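Side-chain contact in Cas13d (uncultured Ruminococcus sp, PDB 6IV9), which binds CRISPR RNA and, as an RNA-guided nuclease, probably uses its two HEPN domains for crRNA maturation and target RNA cleavage: residues 280-285 / 312-317. The protein carries 2 engineered substitutions. Sequence-based numbering, arbitrary orientation.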
loop_
_atom_site.group_PDB
_atom_site.type_symbol
_atom_site.label_atom_id
_atom_site.label_comp_id
_atom_site.label_asym_id
_atom_site.label_seq_id
_atom_site.Cartn_x
_atom_site.Cartn_y
_atom_site.Cartn_z
ATOM N N MET A 280 2.845 9.157 18.353
ATOM C CA MET A 280 2.592 8.680 16.977
ATOM C C MET A 280 3.362 9.550 15.982
ATOM O O MET A 280 4.053 9.003 15.160
ATOM C CB MET A 280 1.091 8.717 16.678
ATOM C CG MET A 280 0.295 7.742 17.510
ATOM S SD MET A 280 -1.498 7.857 17.398
ATOM C CE MET A 280 -1.793 7.140 15.787
ATOM N N LEU A 281 3.275 10.868 16.114
ATOM C CA LEU A 281 3.958 11.794 15.182
ATOM C C LEU A 281 5.473 11.652 15.295
ATOM O O LEU A 281 6.119 11.597 14.303
ATOM C CB LEU A 281 3.539 13.222 15.523
ATOM C CG LEU A 281 2.051 13.507 15.431
ATOM C CD1 LEU A 281 1.774 14.959 15.728
ATOM C CD2 LEU A 281 1.511 13.132 14.080
ATOM N N ALA A 282 5.985 11.579 16.509
ATOM C CA ALA A 282 7.436 11.449 16.724
ATOM C C ALA A 282 7.933 10.140 16.103
ATOM O O ALA A 282 9.006 10.125 15.576
ATOM C CB ALA A 282 7.724 11.510 18.192
ATOM N N ILE A 283 7.174 9.065 16.230
ATOM C CA ILE A 283 7.589 7.770 15.621
ATOM C C ILE A 283 7.607 7.904 14.097
ATOM O O ILE A 283 8.550 7.485 13.493
ATOM C CB ILE A 283 6.697 6.616 16.089
ATOM C CG1 ILE A 283 7.010 6.241 17.532
ATOM C CG2 ILE A 283 6.844 5.430 15.168
ATOM C CD1 ILE A 283 5.981 5.384 18.178
ATOM N N VAL A 284 6.598 8.551 13.529
ATOM C CA VAL A 284 6.551 8.755 12.059
ATOM C C VAL A 284 7.779 9.572 11.659
ATOM O O VAL A 284 8.411 9.224 10.705
ATOM C CB VAL A 284 5.251 9.466 11.652
ATOM C CG1 VAL A 284 5.338 10.031 10.254
ATOM C CG2 VAL A 284 4.054 8.553 11.775
ATOM N N GLY A 285 8.108 10.602 12.422
ATOM C CA GLY A 285 9.283 11.434 12.123
ATOM C C GLY A 285 10.567 10.629 12.187
ATOM O O GLY A 285 11.422 10.825 11.350
ATOM N N PRO A 312 10.103 4.086 27.528
ATOM C CA PRO A 312 9.008 3.131 27.597
ATOM C C PRO A 312 7.625 3.764 27.396
ATOM O O PRO A 312 6.714 3.072 27.092
ATOM C CB PRO A 312 9.076 2.564 29.017
ATOM C CG PRO A 312 10.459 2.887 29.495
ATOM C CD PRO A 312 10.854 4.145 28.767
ATOM N N GLU A 313 7.518 5.075 27.562
ATOM C CA GLU A 313 6.213 5.761 27.392
ATOM C C GLU A 313 5.722 5.572 25.945
ATOM O O GLU A 313 4.548 5.474 25.739
ATOM C CB GLU A 313 6.282 7.213 27.860
ATOM C CG GLU A 313 7.142 8.122 27.010
ATOM C CD GLU A 313 7.036 9.585 27.392
ATOM O OE1 GLU A 313 7.053 9.862 28.575
ATOM O OE2 GLU A 313 6.934 10.413 26.519
ATOM N N TYR A 314 6.633 5.546 24.988
ATOM C CA TYR A 314 6.238 5.347 23.573
ATOM C C TYR A 314 5.610 3.970 23.405
ATOM O O TYR A 314 4.627 3.843 22.742
ATOM C CB TYR A 314 7.453 5.463 22.665
ATOM C CG TYR A 314 7.893 6.867 22.381
ATOM C CD1 TYR A 314 8.706 7.554 23.256
ATOM C CD2 TYR A 314 7.492 7.511 21.234
ATOM C CE1 TYR A 314 9.117 8.845 22.990
ATOM C CE2 TYR A 314 7.898 8.796 20.950
ATOM C CZ TYR A 314 8.710 9.472 21.833
ATOM O OH TYR A 314 9.100 10.728 21.524
ATOM N N ARG A 315 6.206 2.969 24.037
ATOM C CA ARG A 315 5.703 1.577 23.980
ATOM C C ARG A 315 4.328 1.496 24.633
ATOM O O ARG A 315 3.542 0.696 24.209
ATOM C CB ARG A 315 6.761 0.580 24.447
ATOM C CG ARG A 315 7.944 0.500 23.498
ATOM C CD ARG A 315 8.906 -0.618 23.801
ATOM N NE ARG A 315 9.594 -0.418 25.055
ATOM C CZ ARG A 315 10.551 0.456 25.250
ATOM N NH1 ARG A 315 11.002 1.177 24.249
ATOM N NH2 ARG A 315 11.050 0.621 26.451
ATOM N N ASP A 316 4.095 2.298 25.662
ATOM C CA ASP A 316 2.772 2.321 26.328
ATOM C C ASP A 316 1.720 2.808 25.328
ATOM O O ASP A 316 0.631 2.306 25.338
ATOM C CB ASP A 316 2.821 3.171 27.588
ATOM C CG ASP A 316 3.555 2.483 28.720
ATOM O OD1 ASP A 316 3.710 1.280 28.661
ATOM O OD2 ASP A 316 3.958 3.170 29.621
ATOM N N THR A 317 2.062 3.808 24.529
ATOM C CA THR A 317 1.101 4.307 23.523
ATOM C C THR A 317 0.809 3.205 22.502
ATOM O O THR A 317 -0.340 2.993 22.205
ATOM C CB THR A 317 1.608 5.576 22.838
ATOM O OG1 THR A 317 1.596 6.647 23.776
ATOM C CG2 THR A 317 0.802 5.928 21.612
#
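Helices 267-291 and 312-330 face each other through Ala282, Ile283 and Tyr314, with Tyr314 CA 8.4 Å from Ile283 CA, a separation that the tyrosine side chain spans. Its CB bond points toward helix 267-291, and chi1 -79° (CG anti to the carbonyl carbon) carries the ring on to Ala282 and Ile283. CD2, CE2 and OH, along one side of the tyrosine, do the touching. The methyl of Ala282 sits at the ring edge, in plane, with CB 3.7 Å from Tyr314 OH and 3.9 Å from Tyr314 CE2. Nearer the root of the ring, Ile283 comes in obliquely: its CG1 lies 3.9 Å from Tyr314 CD2, as the two side chains run past each other in opposite directions. This is helix-helix packing bridged by one aromatic side chain, about 17 Å at its nearest atom from the bound RNA. Beyond the interface Ile283 also packs on Met501 and Met504 of helix 497-505, while the ring of Tyr314 meets that of His279. Without the phenol, as with an alanine here, a gap is likely to open beside Ala282 and Ile283, and the Asn217 carbonyl to lose a hydrogen-bond partner. Across the two helices the contact is thus apolar, and the buried hydroxyl beside Ala282 is satisfied from outside the pair, by its hydrogen bond with Asn217 O.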